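Local coordinates for protein hydroxyethylphosphonate dioxygenase (Streptomyces albus, PDB 6B9R) that oxidises 2-hydroxyethylphosphonate at a mononuclear iron centre, probably cleaving its carbon-carbon bond with dioxygen to give hydroxymethylphosphonate, at residues W318-P323 against A356-T361; I402-S407 against L414-I419; E255-S260 against D265-L270. All coordinates share one frame; numbering follows the deposited sequence.

Contact 1: W318-P323 against A356-T361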
ATOM      1  N   TRP A 318      19.023   5.478 -25.504  1.00 17.80           N
ATOM      2  CA  TRP A 318      18.221   5.046 -26.639  1.00 19.19           C
ATOM      3  C   TRP A 318      17.297   6.180 -27.052  1.00 14.75           C
ATOM      4  O   TRP A 318      17.131   7.171 -26.337  1.00 18.78           O
ATOM      5  CB  TRP A 318      17.429   3.766 -26.331  1.00 18.49           C
ATOM      6  CG  TRP A 318      16.309   3.911 -25.333  1.00 16.32           C
ATOM      7  CD1 TRP A 318      14.972   3.927 -25.609  1.00 18.03           C
ATOM      8  CD2 TRP A 318      16.426   4.027 -23.905  1.00 14.20           C
ATOM      9  NE1 TRP A 318      14.252   4.054 -24.445  1.00 21.06           N
ATOM     10  CE2 TRP A 318      15.120   4.125 -23.387  1.00 17.20           C
ATOM     11  CE3 TRP A 318      17.510   4.083 -23.019  1.00 17.76           C
ATOM     12  CZ2 TRP A 318      14.861   4.259 -22.017  1.00 17.63           C
ATOM     13  CZ3 TRP A 318      17.263   4.217 -21.665  1.00 22.28           C
ATOM     14  CH2 TRP A 318      15.935   4.303 -21.172  1.00 18.42           C
ATOM     15  N   SER A 319      16.718   6.025 -28.235  1.00 18.84           N
ATOM     16  CA  SER A 319      15.921   7.058 -28.878  1.00 17.17           C
ATOM     17  C   SER A 319      14.459   6.647 -28.918  1.00 21.78           C
ATOM     18  O   SER A 319      14.127   5.459 -28.956  1.00 19.21           O
ATOM     19  CB  SER A 319      16.410   7.325 -30.300  1.00 19.56           C
ATOM     20  OG  SER A 319      17.615   8.040 -30.266  1.00 22.83           O
ATOM     21  N   TYR A 320      13.588   7.647 -28.928  1.00 15.44           N
ATOM     22  CA  TYR A 320      12.150   7.398 -28.931  1.00 17.54           C
ATOM     23  C   TYR A 320      11.499   8.285 -29.984  1.00 19.34           C
ATOM     24  O   TYR A 320      11.750   9.498 -30.004  1.00 22.40           O
ATOM     25  CB  TYR A 320      11.534   7.667 -27.547  1.00 22.20           C
ATOM     26  CG  TYR A 320      10.071   7.300 -27.493  1.00 19.59           C
ATOM     27  CD1 TYR A 320       9.099   8.189 -27.924  1.00 22.44           C
ATOM     28  CD2 TYR A 320       9.668   6.050 -27.049  1.00 29.24           C
ATOM     29  CE1 TYR A 320       7.752   7.847 -27.904  1.00 24.76           C
ATOM     30  CE2 TYR A 320       8.324   5.697 -27.019  1.00 32.83           C
ATOM     31  CZ  TYR A 320       7.375   6.597 -27.448  1.00 34.52           C
ATOM     32  OH  TYR A 320       6.045   6.243 -27.419  1.00 40.88           O
ATOM     33  N   PRO A 321      10.627   7.736 -30.849  1.00 19.12           N
ATOM     34  CA  PRO A 321      10.163   6.343 -30.791  1.00 17.42           C
ATOM     35  C   PRO A 321      11.144   5.365 -31.415  1.00 19.72           C
ATOM     36  O   PRO A 321      10.952   4.160 -31.346  1.00 20.02           O
ATOM     37  CB  PRO A 321       8.863   6.378 -31.589  1.00 19.99           C
ATOM     38  CG  PRO A 321       9.094   7.460 -32.599  1.00 27.41           C
ATOM     39  CD  PRO A 321       9.954   8.497 -31.916  1.00 24.16           C
ATOM     40  N   GLY A 322      12.200   5.890 -32.009  1.00 18.69           N
ATOM     41  CA  GLY A 322      13.210   5.050 -32.607  1.00 20.01           C
ATOM     42  C   GLY A 322      14.233   5.874 -33.354  1.00 20.41           C
ATOM     43  O   GLY A 322      14.056   7.073 -33.585  1.00 23.14           O
ATOM     44  N   PRO A 323      15.336   5.238 -33.746  1.00 24.27           N
ATOM     45  CA  PRO A 323      16.434   5.992 -34.376  1.00 22.64           C
ATOM     46  C   PRO A 323      16.110   6.532 -35.758  1.00 25.65           C
ATOM     47  O   PRO A 323      16.789   7.463 -36.203  1.00 27.34           O
ATOM     48  CB  PRO A 323      17.583   4.968 -34.433  1.00 24.09           C
ATOM     49  CG  PRO A 323      16.916   3.615 -34.356  1.00 20.77           C
ATOM     50  CD  PRO A 323      15.680   3.830 -33.486  1.00 19.59           C
ATOM     51  N   ALA A 356       5.062  13.543 -30.663  1.00 25.18           N
ATOM     52  CA  ALA A 356       5.531  12.358 -29.942  1.00 23.23           C
ATOM     53  C   ALA A 356       4.923  12.282 -28.550  1.00 19.33           C
ATOM     54  O   ALA A 356       5.621  12.449 -27.541  1.00 20.97           O
ATOM     55  CB  ALA A 356       7.055  12.343 -29.851  1.00 31.60           C
ATOM     56  N   PRO A 357       3.631  11.992 -28.452  1.00 26.03           N
ATOM     57  CA  PRO A 357       3.046  11.784 -27.124  1.00 20.90           C
ATOM     58  C   PRO A 357       3.724  10.612 -26.428  1.00 21.68           C
ATOM     59  O   PRO A 357       3.972   9.565 -27.031  1.00 23.59           O
ATOM     60  CB  PRO A 357       1.569  11.504 -27.424  1.00 23.03           C
ATOM     61  CG  PRO A 357       1.553  11.010 -28.825  1.00 25.73           C
ATOM     62  CD  PRO A 357       2.664  11.742 -29.536  1.00 28.06           C
ATOM     63  N   LEU A 358       4.046  10.802 -25.172  1.00 21.09           N
ATOM     64  CA  LEU A 358       4.605   9.702 -24.402  1.00 16.56           C
ATOM     65  C   LEU A 358       3.486   8.779 -23.928  1.00 25.32           C
ATOM     66  O   LEU A 358       2.399   9.253 -23.582  1.00 20.76           O
ATOM     67  CB  LEU A 358       5.387  10.232 -23.200  1.00 22.37           C
ATOM     68  CG  LEU A 358       6.686  10.945 -23.581  1.00 21.02           C
ATOM     69  CD1 LEU A 358       7.425  11.423 -22.346  1.00 30.53           C
ATOM     70  CD2 LEU A 358       7.537   9.963 -24.366  1.00 21.69           C
ATOM     71  N   PRO A 359       3.716   7.469 -23.918  1.00 25.79           N
ATOM     72  CA  PRO A 359       2.697   6.540 -23.415  1.00 24.71           C
ATOM     73  C   PRO A 359       2.341   6.874 -21.979  1.00 19.03           C
ATOM     74  O   PRO A 359       3.231   7.163 -21.163  1.00 22.89           O
ATOM     75  CB  PRO A 359       3.381   5.164 -23.512  1.00 24.30           C
ATOM     76  CG  PRO A 359       4.461   5.345 -24.526  1.00 29.29           C
ATOM     77  CD  PRO A 359       4.926   6.773 -24.385  1.00 27.61           C
ATOM     78  N   PRO A 360       1.053   6.891 -21.647  1.00 19.59           N
ATOM     79  CA  PRO A 360       0.663   7.059 -20.244  1.00 21.74           C
ATOM     80  C   PRO A 360       1.277   5.964 -19.393  1.00 22.15           C
ATOM     81  O   PRO A 360       1.421   4.817 -19.827  1.00 21.98           O
ATOM     82  CB  PRO A 360      -0.866   6.956 -20.284  1.00 22.90           C
ATOM     83  CG  PRO A 360      -1.228   7.359 -21.683  1.00 21.96           C
ATOM     84  CD  PRO A 360      -0.117   6.798 -22.535  1.00 25.18           C
ATOM     85  N   THR A 361       1.682   6.340 -18.187  1.00 21.76           N
ATOM     86  CA  THR A 361       2.218   5.402 -17.223  1.00 21.39           C
ATOM     87  C   THR A 361       1.402   5.490 -15.941  1.00 20.12           C
ATOM     88  O   THR A 361       0.772   6.512 -15.644  1.00 19.56           O
ATOM     89  CB  THR A 361       3.709   5.665 -16.925  1.00 16.78           C
ATOM     90  OG1 THR A 361       4.151   4.780 -15.889  1.00 16.51           O
ATOM     91  CG2 THR A 361       3.942   7.114 -16.477  1.00 17.77           C
TER
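With chi1 at -175°, Y320 sends its ring opposite to its own backbone N and out to L358 and P359, while L358 turns CG beside its own N (chi1 -70°) and brings one methyl, CD2, to the ring. That methyl lies over one face, 4.1 Å from Y320 CE1. The other face is covered within the same segment by P321, whose CB sits 4.0 Å above the ring plane toward the rim; a cis peptide bond precedes this proline. The phenol end meets the P359 ring obliquely, Y320 OH lying 3.3 Å from P359 CD and Y320 CZ 3.9 Å from the same carbon. Y320 closes strand 317-320, an outermost strand of the seven-stranded antiparallel sheet, and the contact ties this border to the proline-rich loop between strands 343-349 and 364-369. Backbone hydrogen bonds join Y320 to A327 and to Y328 of the neighbouring strand 328-332. An alanine here would remove the whole ring and is likely to open a gap between L358 CD2 and P321, with the P359 ring losing its neighbour. L250 of the second subunit packs on L358 and P359, and T252 of that subunit on Y320.

Contact 2: I402-S407 against L414-I419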
ATOM      1  N   ILE A 402      -1.510  10.494 -17.417  1.00 17.71           N
ATOM      2  CA  ILE A 402      -1.591  11.633 -18.330  1.00 15.97           C
ATOM      3  C   ILE A 402      -0.795  11.347 -19.593  1.00 20.69           C
ATOM      4  O   ILE A 402       0.367  10.933 -19.528  1.00 18.11           O
ATOM      5  CB  ILE A 402      -1.077  12.912 -17.650  1.00 15.05           C
ATOM      6  CG1 ILE A 402      -1.938  13.262 -16.425  1.00 18.05           C
ATOM      7  CG2 ILE A 402      -0.975  14.053 -18.673  1.00 16.63           C
ATOM      8  CD1 ILE A 402      -3.446  13.305 -16.688  1.00 17.56           C
ATOM      9  N   GLU A 403      -1.400  11.611 -20.748  1.00 19.53           N
ATOM     10  CA  GLU A 403      -0.674  11.567 -22.011  1.00 21.58           C
ATOM     11  C   GLU A 403      -0.175  12.968 -22.332  1.00 18.13           C
ATOM     12  O   GLU A 403      -0.982  13.894 -22.474  1.00 19.05           O
ATOM     13  CB  GLU A 403      -1.560  11.048 -23.144  1.00 21.37           C
ATOM     14  CG  GLU A 403      -0.771  10.889 -24.449  1.00 25.60           C
ATOM     15  CD  GLU A 403      -1.653  10.705 -25.666  1.00 40.36           C
ATOM     16  OE1 GLU A 403      -2.433  11.631 -25.981  1.00 45.72           O
ATOM     17  OE2 GLU A 403      -1.557   9.638 -26.308  1.00 43.32           O
ATOM     18  N   PHE A 404       1.149  13.133 -22.422  1.00 18.61           N
ATOM     19  CA  PHE A 404       1.707  14.420 -22.810  1.00 15.16           C
ATOM     20  C   PHE A 404       2.812  14.233 -23.841  1.00 20.48           C
ATOM     21  O   PHE A 404       3.391  13.156 -23.992  1.00 20.44           O
ATOM     22  CB  PHE A 404       2.239  15.239 -21.612  1.00 15.04           C
ATOM     23  CG  PHE A 404       3.394  14.609 -20.858  1.00 16.67           C
ATOM     24  CD1 PHE A 404       4.706  14.823 -21.256  1.00 20.51           C
ATOM     25  CD2 PHE A 404       3.167  13.879 -19.699  1.00 17.61           C
ATOM     26  CE1 PHE A 404       5.767  14.275 -20.543  1.00 21.47           C
ATOM     27  CE2 PHE A 404       4.221  13.333 -18.972  1.00 19.14           C
ATOM     28  CZ  PHE A 404       5.530  13.525 -19.405  1.00 18.70           C
ATOM     29  N   SER A 405       3.086  15.312 -24.560  1.00 18.78           N
ATOM     30  CA  SER A 405       4.222  15.378 -25.456  1.00 15.84           C
ATOM     31  C   SER A 405       5.087  16.568 -25.070  1.00 19.81           C
ATOM     32  O   SER A 405       4.624  17.524 -24.444  1.00 16.20           O
ATOM     33  CB  SER A 405       3.775  15.511 -26.917  1.00 18.51           C
ATOM     34  OG  SER A 405       3.084  16.728 -27.100  1.00 23.26           O
ATOM     35  N   LEU A 406       6.355  16.498 -25.465  1.00 17.35           N
ATOM     36  CA  LEU A 406       7.328  17.547 -25.225  1.00 19.69           C
ATOM     37  C   LEU A 406       7.905  18.000 -26.559  1.00 18.40           C
ATOM     38  O   LEU A 406       8.041  17.203 -27.485  1.00 19.30           O
ATOM     39  CB  LEU A 406       8.458  17.049 -24.331  1.00 22.96           C
ATOM     40  CG  LEU A 406       7.997  16.311 -23.079  1.00 20.17           C
ATOM     41  CD1 LEU A 406       9.181  15.581 -22.441  1.00 17.79           C
ATOM     42  CD2 LEU A 406       7.378  17.312 -22.114  1.00 22.41           C
ATOM     43  N   SER A 407       8.230  19.286 -26.657  1.00 17.13           N
ATOM     44  CA  SER A 407       8.886  19.786 -27.855  1.00 18.65           C
ATOM     45  C   SER A 407       9.736  20.994 -27.492  1.00 23.96           C
ATOM     46  O   SER A 407       9.568  21.603 -26.433  1.00 19.65           O
ATOM     47  CB  SER A 407       7.872  20.155 -28.947  1.00 25.32           C
ATOM     48  OG  SER A 407       7.180  21.341 -28.606  1.00 24.78           O
ATOM     49  N   LEU A 414      15.866  17.744 -20.146  1.00 20.86           N
ATOM     50  CA  LEU A 414      15.174  17.818 -18.873  1.00 22.73           C
ATOM     51  C   LEU A 414      15.447  16.560 -18.065  1.00 23.21           C
ATOM     52  O   LEU A 414      15.849  15.522 -18.596  1.00 19.70           O
ATOM     53  CB  LEU A 414      13.660  18.044 -19.044  1.00 25.83           C
ATOM     54  CG  LEU A 414      12.694  17.088 -19.732  1.00 30.78           C
ATOM     55  CD1 LEU A 414      12.428  15.827 -18.900  1.00 30.20           C
ATOM     56  CD2 LEU A 414      11.393  17.840 -19.968  1.00 31.95           C
ATOM     57  N   LEU A 415      15.217  16.671 -16.763  1.00 19.45           N
ATOM     58  CA  LEU A 415      15.351  15.557 -15.839  1.00 19.08           C
ATOM     59  C   LEU A 415      13.955  15.027 -15.538  1.00 19.76           C
ATOM     60  O   LEU A 415      13.041  15.815 -15.281  1.00 18.98           O
ATOM     61  CB  LEU A 415      16.046  16.018 -14.555  1.00 18.90           C
ATOM     62  CG  LEU A 415      16.259  15.015 -13.417  1.00 18.53           C
ATOM     63  CD1 LEU A 415      17.106  13.845 -13.875  1.00 19.08           C
ATOM     64  CD2 LEU A 415      16.907  15.743 -12.238  1.00 18.44           C
ATOM     65  N   MET A 416      13.789  13.702 -15.580  1.00 18.95           N
ATOM     66  CA  MET A 416      12.496  13.067 -15.333  1.00 18.83           C
ATOM     67  C   MET A 416      12.652  11.999 -14.258  1.00 18.29           C
ATOM     68  O   MET A 416      13.497  11.101 -14.379  1.00 20.60           O
ATOM     69  CB  MET A 416      11.921  12.451 -16.623  1.00 20.81           C
ATOM     70  CG  MET A 416      10.701  11.533 -16.436  1.00 19.01           C
ATOM     71  SD  MET A 416      10.210  10.720 -17.990  1.00 22.56           S
ATOM     72  CE  MET A 416       9.281  12.007 -18.803  1.00 25.80           C
ATOM     73  N   LEU A 417      11.849  12.102 -13.204  1.00 18.07           N
ATOM     74  CA  LEU A 417      11.788  11.073 -12.175  1.00 17.74           C
ATOM     75  C   LEU A 417      10.346  10.604 -12.078  1.00 17.72           C
ATOM     76  O   LEU A 417       9.458  11.414 -11.818  1.00 17.77           O
ATOM     77  CB  LEU A 417      12.253  11.592 -10.811  1.00 17.49           C
ATOM     78  CG  LEU A 417      12.153  10.496  -9.735  1.00 20.36           C
ATOM     79  CD1 LEU A 417      13.105   9.320 -10.022  1.00 17.12           C
ATOM     80  CD2 LEU A 417      12.408  11.041  -8.347  1.00 21.16           C
ATOM     81  N   ARG A 418      10.128   9.309 -12.287  1.00 17.67           N
ATOM     82  CA  ARG A 418       8.820   8.680 -12.240  1.00 17.69           C
ATOM     83  C   ARG A 418       8.825   7.696 -11.082  1.00 17.37           C
ATOM     84  O   ARG A 418       9.779   6.929 -10.930  1.00 18.36           O
ATOM     85  CB  ARG A 418       8.518   7.951 -13.552  1.00 17.99           C
ATOM     86  CG  ARG A 418       9.047   8.666 -14.781  1.00 18.29           C
ATOM     87  CD  ARG A 418       8.896   7.787 -16.009  1.00 21.30           C
ATOM     88  NE  ARG A 418       7.964   8.366 -16.965  1.00 18.91           N
ATOM     89  CZ  ARG A 418       7.334   7.662 -17.900  1.00 19.63           C
ATOM     90  NH1 ARG A 418       7.515   6.346 -17.983  1.00 19.16           N
ATOM     91  NH2 ARG A 418       6.515   8.275 -18.746  1.00 19.53           N
ATOM     92  N   ILE A 419       7.778   7.728 -10.256  1.00 17.25           N
ATOM     93  CA  ILE A 419       7.716   6.874  -9.073  1.00 16.94           C
ATOM     94  C   ILE A 419       6.331   6.253  -8.982  1.00 17.01           C
ATOM     95  O   ILE A 419       5.339   6.820  -9.454  1.00 17.24           O
ATOM     96  CB  ILE A 419       8.039   7.645  -7.771  1.00 16.83           C
ATOM     97  CG1 ILE A 419       7.005   8.746  -7.521  1.00 23.87           C
ATOM     98  CG2 ILE A 419       9.441   8.265  -7.836  1.00 17.15           C
ATOM     99  CD1 ILE A 419       7.121   9.400  -6.147  1.00 17.02           C
TER
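F404 and L406 face M416 and L414 across the gap between two strands that run in nearly opposite directions and belong to different sheets, the closest CA atoms, those of L406 and L414, being 10.1 Å apart. At that spacing the join is made by side chains alone, in two pairs. In the first, M416 reaches across with an extended start (chi1 169°) and bends at its last torsion, chi3 -80°, which delivers the terminal methyl to the phenyl ring. M416 CE stops 4.1 Å from F404 CZ; the side chains approach from opposite directions, and the methyl sits at the ring edge, near its plane, not over a face. Within its own strand the same ring is met edge-on by L406, with L406 CG 3.9 Å from F404 CE1. In the second pair L406 and L414 cross at about a right angle, and one methyl of each does the touching: L406 CD1 lies 4.0 Å from L414 CD2. L414, with chi1 63°, places CG between its backbone N and carbonyl carbon and carries CD2 to this partner. All four side chains are buried and apolar, as befits the interior of a beta-sandwich, here consistent with a cupin-type fold. Strand 403-407 is bordered by strand 375-381 in the three-stranded sheet, and W379 of that strand touches F404. Strand 412-419 lies between strands 364-369 and 343-349 of the seven-stranded sheet; Q365 and L367 of the former pack on M416. On the other side of strand 412-419, L415 meets L204 and L206 of strand 202-208, and L417 meets L206. L250 of the second subunit packs on M416 and R418.

Contact 3: E255-S260 against D265-L270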
ATOM      1  N   GLU A 255       2.852 -31.548   4.630  1.00 23.81           N
ATOM      2  CA  GLU A 255       1.590 -31.245   3.957  1.00 22.27           C
ATOM      3  C   GLU A 255       1.836 -30.489   2.655  1.00 24.67           C
ATOM      4  O   GLU A 255       1.260 -30.818   1.613  1.00 24.95           O
ATOM      5  CB  GLU A 255       0.670 -30.445   4.888  1.00 21.02           C
ATOM      6  CG  GLU A 255      -0.602 -29.937   4.219  1.00 20.01           C
ATOM      7  CD  GLU A 255      -1.571 -31.054   3.839  1.00 29.88           C
ATOM      8  OE1 GLU A 255      -1.371 -32.205   4.287  1.00 26.37           O
ATOM      9  OE2 GLU A 255      -2.543 -30.777   3.097  1.00 27.99           O
ATOM     10  N   LEU A 256       2.704 -29.473   2.697  1.00 20.97           N
ATOM     11  CA  LEU A 256       3.038 -28.742   1.481  1.00 21.95           C
ATOM     12  C   LEU A 256       3.693 -29.662   0.463  1.00 22.56           C
ATOM     13  O   LEU A 256       3.431 -29.552  -0.739  1.00 21.15           O
ATOM     14  CB  LEU A 256       3.950 -27.564   1.803  1.00 18.31           C
ATOM     15  CG  LEU A 256       4.459 -26.746   0.611  1.00 23.75           C
ATOM     16  CD1 LEU A 256       3.298 -26.216  -0.219  1.00 20.26           C
ATOM     17  CD2 LEU A 256       5.309 -25.592   1.127  1.00 17.52           C
ATOM     18  N   ALA A 257       4.544 -30.581   0.929  1.00 20.54           N
ATOM     19  CA  ALA A 257       5.132 -31.565   0.023  1.00 20.79           C
ATOM     20  C   ALA A 257       4.049 -32.399  -0.645  1.00 25.53           C
ATOM     21  O   ALA A 257       4.085 -32.637  -1.859  1.00 24.68           O
ATOM     22  CB  ALA A 257       6.101 -32.466   0.778  1.00 23.15           C
ATOM     23  N   ASP A 258       3.081 -32.868   0.146  1.00 24.97           N
ATOM     24  CA  ASP A 258       2.032 -33.723  -0.399  1.00 31.04           C
ATOM     25  C   ASP A 258       1.147 -32.946  -1.366  1.00 30.97           C
ATOM     26  O   ASP A 258       0.804 -33.447  -2.443  1.00 29.44           O
ATOM     27  CB  ASP A 258       1.210 -34.326   0.743  1.00 37.89           C
ATOM     28  CG  ASP A 258       0.458 -35.580   0.327  1.00 54.69           C
ATOM     29  OD1 ASP A 258       0.950 -36.301  -0.567  1.00 59.71           O
ATOM     30  OD2 ASP A 258      -0.628 -35.836   0.886  1.00 55.91           O
ATOM     31  N   ARG A 259       0.792 -31.706  -1.013  1.00 26.23           N
ATOM     32  CA  ARG A 259      -0.051 -30.909  -1.894  1.00 25.69           C
ATOM     33  C   ARG A 259       0.690 -30.521  -3.166  1.00 31.33           C
ATOM     34  O   ARG A 259       0.091 -30.468  -4.246  1.00 31.78           O
ATOM     35  CB  ARG A 259      -0.556 -29.657  -1.171  1.00 25.26           C
ATOM     36  CG  ARG A 259      -1.442 -29.909   0.065  1.00 31.25           C
ATOM     37  CD  ARG A 259      -2.856 -30.442  -0.271  1.00 35.32           C
ATOM     38  NE  ARG A 259      -2.851 -31.808  -0.807  1.00 34.94           N
ATOM     39  CZ  ARG A 259      -2.593 -32.906  -0.095  1.00 35.39           C
ATOM     40  NH1 ARG A 259      -2.325 -32.822   1.202  1.00 40.46           N
ATOM     41  NH2 ARG A 259      -2.605 -34.098  -0.684  1.00 24.85           N
ATOM     42  N   SER A 260       1.988 -30.231  -3.067  1.00 26.57           N
ATOM     43  CA  SER A 260       2.715 -29.763  -4.239  1.00 24.92           C
ATOM     44  C   SER A 260       3.264 -30.892  -5.095  1.00 28.51           C
ATOM     45  O   SER A 260       3.557 -30.667  -6.271  1.00 27.92           O
ATOM     46  CB  SER A 260       3.872 -28.846  -3.828  1.00 27.10           C
ATOM     47  OG  SER A 260       4.892 -29.574  -3.163  1.00 29.04           O
ATOM     48  N   ASP A 265      12.106 -33.652   1.686  1.00 24.70           N
ATOM     49  CA  ASP A 265      13.499 -33.212   1.768  1.00 25.46           C
ATOM     50  C   ASP A 265      13.725 -31.959   0.937  1.00 29.20           C
ATOM     51  O   ASP A 265      14.449 -31.044   1.355  1.00 29.71           O
ATOM     52  CB  ASP A 265      14.436 -34.326   1.290  1.00 25.56           C
ATOM     53  CG  ASP A 265      14.603 -35.430   2.312  1.00 37.95           C
ATOM     54  OD1 ASP A 265      14.170 -35.240   3.467  1.00 44.76           O
ATOM     55  OD2 ASP A 265      15.175 -36.489   1.958  1.00 43.34           O
ATOM     56  N   ARG A 266      13.102 -31.896  -0.241  1.00 25.41           N
ATOM     57  CA  ARG A 266      13.288 -30.740  -1.112  1.00 22.65           C
ATOM     58  C   ARG A 266      12.614 -29.498  -0.540  1.00 23.43           C
ATOM     59  O   ARG A 266      13.212 -28.416  -0.536  1.00 25.74           O
ATOM     60  CB  ARG A 266      12.762 -31.054  -2.515  1.00 21.95           C
ATOM     61  CG  ARG A 266      12.938 -29.923  -3.527  1.00 24.53           C
ATOM     62  CD  ARG A 266      14.396 -29.505  -3.683  1.00 24.82           C
ATOM     63  NE  ARG A 266      14.560 -28.541  -4.771  1.00 28.56           N
ATOM     64  CZ  ARG A 266      15.588 -27.703  -4.896  1.00 29.79           C
ATOM     65  NH1 ARG A 266      16.570 -27.696  -4.000  1.00 25.17           N
ATOM     66  NH2 ARG A 266      15.631 -26.868  -5.924  1.00 27.01           N
ATOM     67  N   VAL A 267      11.381 -29.630  -0.035  1.00 21.11           N
ATOM     68  CA  VAL A 267      10.709 -28.474   0.556  1.00 20.53           C
ATOM     69  C   VAL A 267      11.515 -27.935   1.734  1.00 22.50           C
ATOM     70  O   VAL A 267      11.673 -26.717   1.895  1.00 20.75           O
ATOM     71  CB  VAL A 267       9.264 -28.832   0.963  1.00 24.38           C
ATOM     72  CG1 VAL A 267       8.544 -27.604   1.538  1.00 25.41           C
ATOM     73  CG2 VAL A 267       8.496 -29.383  -0.232  1.00 21.98           C
ATOM     74  N   ALA A 268      12.060 -28.834   2.560  1.00 27.02           N
ATOM     75  CA  ALA A 268      12.867 -28.391   3.690  1.00 27.82           C
ATOM     76  C   ALA A 268      14.112 -27.657   3.215  1.00 23.00           C
ATOM     77  O   ALA A 268      14.449 -26.587   3.735  1.00 26.38           O
ATOM     78  CB  ALA A 268      13.245 -29.584   4.569  1.00 27.36           C
ATOM     79  N   ALA A 269      14.789 -28.208   2.208  1.00 22.68           N
ATOM     80  CA  ALA A 269      15.984 -27.569   1.668  1.00 26.56           C
ATOM     81  C   ALA A 269      15.671 -26.193   1.088  1.00 28.78           C
ATOM     82  O   ALA A 269      16.447 -25.246   1.269  1.00 26.25           O
ATOM     83  CB  ALA A 269      16.616 -28.472   0.609  1.00 25.50           C
ATOM     84  N   LEU A 270      14.532 -26.054   0.398  1.00 22.72           N
ATOM     85  CA  LEU A 270      14.178 -24.745  -0.138  1.00 19.97           C
ATOM     86  C   LEU A 270      13.875 -23.741   0.969  1.00 22.55           C
ATOM     87  O   LEU A 270      14.068 -22.538   0.773  1.00 25.09           O
ATOM     88  CB  LEU A 270      12.984 -24.864  -1.092  1.00 25.13           C
ATOM     89  CG  LEU A 270      13.251 -25.632  -2.388  1.00 22.64           C
ATOM     90  CD1 LEU A 270      11.956 -25.898  -3.132  1.00 25.41           C
ATOM     91  CD2 LEU A 270      14.237 -24.863  -3.270  1.00 20.51           C
TER
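V267 carries the packing between helices 253-260 and 264-271, the two helices of a helix-turn-helix within the Cro/C1-type domain, and accounts for more than half of the surface buried between the segments. The apolar contacts divide between its two methyls. With CG1 opposite the backbone N (chi1 -178°), that branch reaches L256, where V267 CG1 lies 3.8 Å from L256 CD2; the two side chains cross at a slant. The other branch rests against the smallest side chain of the interface, V267 CG2 being 4.0 Å from A257 CB and as close to its CA. The small alanine lets the helices come near, with the CA atoms of A257 and V267 6.4 Å apart. L256 also touches L285 and A288 of helix 279-288 and M246 of helix 238-249, so this pair belongs to the shared core of the domain.

Charged contacts run along the outside of helix 253-260. R259 forms salt bridges to both E255 and D258: NH1 donates to E255 OE2 at 2.8 Å, close to the guanidinium plane but from above the carboxylate plane, and NH2 makes a weak hydrogen bond to D258 OD2. On the second helix R266 has its salt bridge to E281, and L270 CD2 covers the centre of one guanidinium face at 3.5 Å.

S260, the last residue of helix 253-260, has its hydroxyl bonded also to L262 N in the turn. S260 OG and S260 N each lie 2.8 Å from L256 O and reach it from opposite faces of the carbonyl plane.

Along the chain the three contacts come in series, contact 3 first, then contact 1, then contact 2. Contacts 1 and 2 are neighbours with centres about 10 Å apart, joined by a probable hydrogen bond from L358 N to F404 O, 2.7 Å, and both reach the seven-stranded antiparallel sheet. Contact 3 stands in the separate helical domain, its centre about 46 Å from that of contact 1 and about 48 Å from that of contact 2. Across the dimer, contact 3 of one subunit comes up to contact 1 of the other: W318 makes a cation-pi contact with R259 of the second subunit. The helical domain of one subunit therefore packs against part of the beta domain of the other.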